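Local coordinates for myroilysin (Myroides sp. CSLB8, PDB 5ZJK), which probably acts as a zinc-dependent metalloendopeptidase of the astacin family, cutting peptide bonds within protein chains, at residues G1-S6 against L109-E114; Q116-N121 against T156-S161. All coordinates share one frame; numbering follows the deposited sequence.

Contact 1: residues G1-S6 against L109-E114; sequences GAVVRS and LGMIHE. With ZN (zinc ion), chain S.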
loop_
_atom_site.group_PDB
_atom_site.type_symbol
_atom_site.label_atom_id
_atom_site.label_comp_id
_atom_site.label_asym_id
_atom_site.label_seq_id
_atom_site.Cartn_x
_atom_site.Cartn_y
_atom_site.Cartn_z
ATOM N N GLY A 1 -2.199 3.365 -11.249
ATOM C CA GLY A 1 -2.251 2.142 -10.472
ATOM C C GLY A 1 -1.638 0.963 -11.203
ATOM O O GLY A 1 -1.676 0.895 -12.430
ATOM N N ALA A 2 -1.070 0.031 -10.445
ATOM C CA ALA A 2 -0.472 -1.163 -11.028
ATOM C C ALA A 2 -0.565 -2.348 -10.073
ATOM O O ALA A 2 -0.255 -2.231 -8.890
ATOM C CB ALA A 2 0.975 -0.898 -11.407
ATOM N N VAL A 3 -0.996 -3.488 -10.602
ATOM C CA VAL A 3 -1.140 -4.707 -9.818
ATOM C C VAL A 3 -0.253 -5.809 -10.382
ATOM O O VAL A 3 -0.213 -6.008 -11.593
ATOM C CB VAL A 3 -2.604 -5.201 -9.805
ATOM C CG1 VAL A 3 -2.719 -6.552 -9.110
ATOM C CG2 VAL A 3 -3.508 -4.179 -9.152
ATOM N N VAL A 4 0.462 -6.516 -9.513
ATOM C CA VAL A 4 1.164 -7.721 -9.937
ATOM C C VAL A 4 0.124 -8.781 -10.284
ATOM O O VAL A 4 -0.644 -9.207 -9.421
ATOM C CB VAL A 4 2.119 -8.252 -8.852
ATOM C CG1 VAL A 4 2.763 -9.553 -9.304
ATOM C CG2 VAL A 4 3.181 -7.218 -8.529
ATOM N N ARG A 5 0.099 -9.192 -11.549
ATOM C CA ARG A 5 -0.939 -10.085 -12.058
ATOM C C ARG A 5 -1.062 -11.387 -11.274
ATOM O O ARG A 5 -2.167 -11.873 -11.036
ATOM C CB ARG A 5 -0.683 -10.410 -13.531
ATOM C CG ARG A 5 -0.855 -9.233 -14.473
ATOM C CD ARG A 5 -1.015 -9.705 -15.911
ATOM N NE ARG A 5 -2.260 -9.225 -16.502
ATOM C CZ ARG A 5 -2.351 -8.155 -17.285
ATOM N NH1 ARG A 5 -1.265 -7.455 -17.583
ATOM N NH2 ARG A 5 -3.526 -7.789 -17.776
ATOM N N SER A 6 0.072 -11.946 -10.866
ATOM C CA SER A 6 0.086 -13.240 -10.195
ATOM C C SER A 6 -0.382 -13.166 -8.742
ATOM O O SER A 6 -0.512 -14.192 -8.078
ATOM C CB SER A 6 1.487 -13.849 -10.256
ATOM O OG SER A 6 2.453 -12.960 -9.725
ATOM N N LEU A 109 -4.651 -5.873 -2.065
ATOM C CA LEU A 109 -5.425 -6.143 -3.270
ATOM C C LEU A 109 -4.505 -6.502 -4.432
ATOM O O LEU A 109 -4.964 -6.934 -5.488
ATOM C CB LEU A 109 -6.298 -4.941 -3.635
ATOM C CG LEU A 109 -7.534 -4.733 -2.760
ATOM C CD1 LEU A 109 -8.376 -3.574 -3.270
ATOM C CD2 LEU A 109 -8.355 -6.006 -2.703
ATOM N N GLY A 110 -3.204 -6.317 -4.229
ATOM C CA GLY A 110 -2.216 -6.698 -5.220
ATOM C C GLY A 110 -1.492 -5.525 -5.851
ATOM O O GLY A 110 -0.687 -5.705 -6.762
ATOM N N MET A 111 -1.766 -4.320 -5.363
ATOM C CA MET A 111 -1.196 -3.120 -5.965
ATOM C C MET A 111 0.194 -2.790 -5.432
ATOM O O MET A 111 0.460 -2.898 -4.235
ATOM C CB MET A 111 -2.122 -1.927 -5.751
ATOM C CG MET A 111 -3.515 -2.125 -6.306
ATOM S SD MET A 111 -4.404 -0.570 -6.390
ATOM C CE MET A 111 -4.118 -0.007 -4.730
ATOM N N ILE A 112 1.071 -2.379 -6.340
ATOM C CA ILE A 112 2.434 -2.000 -5.997
ATOM C C ILE A 112 2.530 -0.517 -5.671
ATOM O O ILE A 112 1.523 0.187 -5.626
ATOM C CB ILE A 112 3.406 -2.306 -7.146
ATOM C CG1 ILE A 112 2.988 -1.538 -8.402
ATOM C CG2 ILE A 112 3.450 -3.796 -7.419
ATOM C CD1 ILE A 112 4.030 -1.521 -9.491
ATOM N N HIS A 113 3.735 -0.029 -5.502
ATOM C CA HIS A 113 3.984 1.367 -5.263
ATOM C C HIS A 113 3.971 2.074 -6.565
ATOM O O HIS A 113 4.591 1.624 -7.464
ATOM C CB HIS A 113 5.314 1.562 -4.618
ATOM C CG HIS A 113 5.313 1.257 -3.172
ATOM N ND1 HIS A 113 6.411 0.788 -2.519
ATOM C CD2 HIS A 113 4.350 1.361 -2.255
ATOM C CE1 HIS A 113 6.115 0.582 -1.266
ATOM N NE2 HIS A 113 4.869 0.929 -1.076
ATOM N N GLU A 114 3.307 3.218 -6.631
ATOM C CA GLU A 114 3.123 3.940 -7.885
ATOM C C GLU A 114 4.407 4.612 -8.363
ATOM O O GLU A 114 4.534 4.948 -9.541
ATOM C CB GLU A 114 2.005 4.978 -7.740
ATOM C CG GLU A 114 1.476 5.530 -9.061
ATOM C CD GLU A 114 0.645 4.526 -9.846
ATOM O OE1 GLU A 114 0.500 3.372 -9.393
ATOM O OE2 GLU A 114 0.131 4.897 -10.922
HETATM ZN ZN ZN S . 3.300 0.639 0.470
HETATM O O HOH W 1 -0.102 1.236 -8.060
#
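With CG of Glu114 trans to its own backbone N (chi1 -165°) and the chain folded at chi2 (72°), the carboxylate turns back to the N terminus. There OE2 of Glu114 meets Gly1 N at 2.8 Å, a buried salt bridge on the syn side, 27° out of the carboxylate plane. Asp164 N is a second donor to OE2, and Ser161 OG also bonds Gly1 N. The other oxygen, Glu114 OE1, takes a water at 2.6 Å; this water accepts from Ala2 N and donates to Ile112 O, tying both segments to one carboxylate. With a leucine in place of Glu114, the buried amino terminus would probably lose its counter-charge and the water its OE1 acceptor. Farther along, Ile112 N bonds Ala2 O (2.9 Å) and Val4 N bonds Gly110 O (3.1 Å), flanking the single Val3–Met111 bridge. Gly110 has the positive phi of the Schellman motif that ends the preceding helix, where a CB would jam against a carbonyl. Side chains fill in around the bridge: Val3 CG2 touches Met111 CG (3.5 Å), Ala2 CB meets Ile112 CD1 (3.7 Å), and the Val4 and Ile112 side chains cross at about a right angle, with Val4 CG2 3.6 Å from Ile112 CG2. His113 NE2 binds the zinc ion at 2.2 Å, alongside His103 and His107. A buried N terminus linked to the glutamate directly after the third zinc histidine of HExxHxxGxxHE is characteristic of mature astacin-family peptidases, as in astacin itself, where the link may run through water.

Contact 2: residues Q116-N121 against T156-S161; sequences QHPLTN and TQTQYS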
loop_
_atom_site.group_PDB
_atom_site.type_symbol
_atom_site.label_atom_id
_atom_site.label_comp_id
_atom_site.label_asym_id
_atom_site.label_seq_id
_atom_site.Cartn_x
_atom_site.Cartn_y
_atom_site.Cartn_z
ATOM N N GLN A 116 7.018 3.059 -8.501
ATOM C CA GLN A 116 7.695 1.946 -9.156
ATOM C C GLN A 116 6.852 1.428 -10.317
ATOM O O GLN A 116 7.007 0.287 -10.752
ATOM C CB GLN A 116 7.979 0.823 -8.157
ATOM C CG GLN A 116 8.814 1.252 -6.961
ATOM C CD GLN A 116 9.206 0.086 -6.074
ATOM O OE1 GLN A 116 8.373 -0.475 -5.363
ATOM N NE2 GLN A 116 10.480 -0.286 -6.116
ATOM N N HIS A 117 5.956 2.284 -10.803
ATOM C CA HIS A 117 5.065 1.970 -11.917
ATOM C C HIS A 117 5.852 1.520 -13.147
ATOM O O HIS A 117 6.920 2.054 -13.432
ATOM C CB HIS A 117 4.206 3.196 -12.246
ATOM C CG HIS A 117 2.998 2.893 -13.077
ATOM N ND1 HIS A 117 3.030 2.856 -14.453
ATOM C CD2 HIS A 117 1.719 2.621 -12.722
ATOM C CE1 HIS A 117 1.824 2.571 -14.912
ATOM N NE2 HIS A 117 1.011 2.424 -13.882
ATOM N N PRO A 118 5.331 0.521 -13.878
ATOM C CA PRO A 118 6.041 -0.016 -15.046
ATOM C C PRO A 118 6.191 0.979 -16.198
ATOM O O PRO A 118 7.068 0.795 -17.041
ATOM C CB PRO A 118 5.166 -1.203 -15.471
ATOM C CG PRO A 118 3.825 -0.924 -14.887
ATOM C CD PRO A 118 4.096 -0.228 -13.593
ATOM N N LEU A 119 5.355 2.011 -16.234
ATOM C CA LEU A 119 5.404 2.990 -17.315
ATOM C C LEU A 119 6.213 4.231 -16.949
ATOM O O LEU A 119 6.458 5.088 -17.798
ATOM C CB LEU A 119 3.990 3.412 -17.723
ATOM C CG LEU A 119 3.083 2.362 -18.365
ATOM C CD1 LEU A 119 1.741 2.977 -18.722
ATOM C CD2 LEU A 119 3.742 1.757 -19.593
ATOM N N THR A 120 6.628 4.328 -15.691
ATOM C CA THR A 120 7.263 5.548 -15.205
ATOM C C THR A 120 8.782 5.537 -15.355
ATOM O O THR A 120 9.405 4.485 -15.507
ATOM C CB THR A 120 6.917 5.807 -13.721
ATOM O OG1 THR A 120 7.081 7.199 -13.425
ATOM C CG2 THR A 120 7.812 4.989 -12.801
ATOM N N ASN A 121 9.361 6.732 -15.327
ATOM C CA ASN A 121 10.807 6.916 -15.304
ATOM C C ASN A 121 11.121 8.173 -14.502
ATOM O O ASN A 121 11.608 9.168 -15.038
ATOM C CB ASN A 121 11.375 7.011 -16.721
ATOM C CG ASN A 121 12.893 7.049 -16.741
ATOM O OD1 ASN A 121 13.545 6.894 -15.709
ATOM N ND2 ASN A 121 13.463 7.251 -17.923
ATOM N N THR A 156 5.034 -6.723 -18.234
ATOM C CA THR A 156 4.688 -8.115 -18.499
ATOM C C THR A 156 4.131 -8.825 -17.268
ATOM O O THR A 156 3.309 -9.733 -17.391
ATOM C CB THR A 156 5.905 -8.904 -19.019
ATOM O OG1 THR A 156 6.958 -8.859 -18.049
ATOM C CG2 THR A 156 6.404 -8.309 -20.326
ATOM N N GLN A 157 4.577 -8.416 -16.087
ATOM C CA GLN A 157 4.119 -9.042 -14.850
ATOM C C GLN A 157 2.999 -8.255 -14.182
ATOM O O GLN A 157 2.453 -8.688 -13.167
ATOM C CB GLN A 157 5.280 -9.208 -13.866
ATOM C CG GLN A 157 5.932 -10.582 -13.895
ATOM C CD GLN A 157 6.511 -10.979 -12.550
ATOM O OE1 GLN A 157 7.718 -10.878 -12.325
ATOM N NE2 GLN A 157 5.649 -11.433 -11.646
ATOM N N THR A 158 2.652 -7.104 -14.747
ATOM C CA THR A 158 1.667 -6.236 -14.114
ATOM C C THR A 158 0.503 -5.839 -15.015
ATOM O O THR A 158 0.649 -5.706 -16.229
ATOM C CB THR A 158 2.318 -4.939 -13.592
ATOM O OG1 THR A 158 3.000 -4.279 -14.665
ATOM C CG2 THR A 158 3.307 -5.245 -12.478
ATOM N N GLN A 159 -0.657 -5.662 -14.391
ATOM C CA GLN A 159 -1.809 -5.034 -15.019
ATOM C C GLN A 159 -1.886 -3.604 -14.500
ATOM O O GLN A 159 -1.957 -3.385 -13.291
ATOM C CB GLN A 159 -3.090 -5.805 -14.706
ATOM C CG GLN A 159 -4.355 -5.182 -15.264
ATOM C CD GLN A 159 -5.602 -5.915 -14.814
ATOM O OE1 GLN A 159 -5.572 -6.673 -13.845
ATOM N NE2 GLN A 159 -6.706 -5.695 -15.516
ATOM N N TYR A 160 -1.864 -2.632 -15.404
ATOM C CA TYR A 160 -1.659 -1.247 -14.996
ATOM C C TYR A 160 -2.524 -0.237 -15.740
ATOM O O TYR A 160 -2.963 -0.478 -16.863
ATOM C CB TYR A 160 -0.187 -0.874 -15.178
ATOM C CG TYR A 160 0.329 -1.138 -16.575
ATOM C CD1 TYR A 160 0.221 -0.177 -17.572
ATOM C CD2 TYR A 160 0.920 -2.352 -16.899
ATOM C CE1 TYR A 160 0.687 -0.418 -18.849
ATOM C CE2 TYR A 160 1.388 -2.601 -18.172
ATOM C CZ TYR A 160 1.270 -1.630 -19.143
ATOM O OH TYR A 160 1.737 -1.873 -20.413
ATOM N N SER A 161 -2.756 0.900 -15.092
ATOM C CA SER A 161 -3.346 2.059 -15.743
ATOM C C SER A 161 -2.230 3.027 -16.103
ATOM O O SER A 161 -1.052 2.679 -16.024
ATOM C CB SER A 161 -4.370 2.741 -14.836
ATOM O OG SER A 161 -3.728 3.491 -13.819
#
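The backbone from His117 to Thr120 makes a type I beta turn, closed by Thr120 N bonding His117 O (3.2 Å), and its first three residues lie against strand 158-160 of the small antiparallel sheet that this strand forms with the N-terminal strand 2-4. Tyr160 is the main side chain facing the turn. Its CG lies between the backbone N and the carbonyl carbon (chi1 54°), which turns the ring toward Pro118 and Leu119. Pro118 CG sits 3.8 Å from Tyr160 CD2, the two side chains running past each other in opposite directions; it also touches Thr158 OG1, whose hydrogen bond goes to Ser154 O. Leu119 crosses the tyrosine nearly at a right angle, CD1 reaching Tyr160 CE1 at 3.6 Å. The imidazole of His117 is set steeply to the Tyr160 ring, planes at 81° and centroids 5.9 Å apart, and its NE2, weakly bonded to Gly1 O, comes to 3.0 Å from Ser161 O. Within the turn the same imidazole has two further contacts: Pro118 CD lies above one face, offset toward the rim, and ND1 of His117 accepts Leu119 N at 3.0 Å with a fairly straight N-H (160°), the donor tilted out of the ring plane.

Overall arrangement
The chain starts in strand 2-4 and passes through the five-stranded mixed sheet and helix 94-107 before contact 1 brings residues 109-114 back to the N terminus, closing a loop of 102 residues. Contact 2 opens soon afterwards and closes over 34 residues that include helices 126-134 and 142-150, when strand 158-160 returns. The two are in series, neither nested nor crossed, with centres about 8 Å apart on the same side of the molecule. Strands 2-4 and 158-160 join them: Val3 O probably bonds Gln159 N and Gly1 O Ser161 N, both at 2.9 Å. Together they connect the zinc-histidine loop, the N-terminal strand and the segment leading toward helix 192-201.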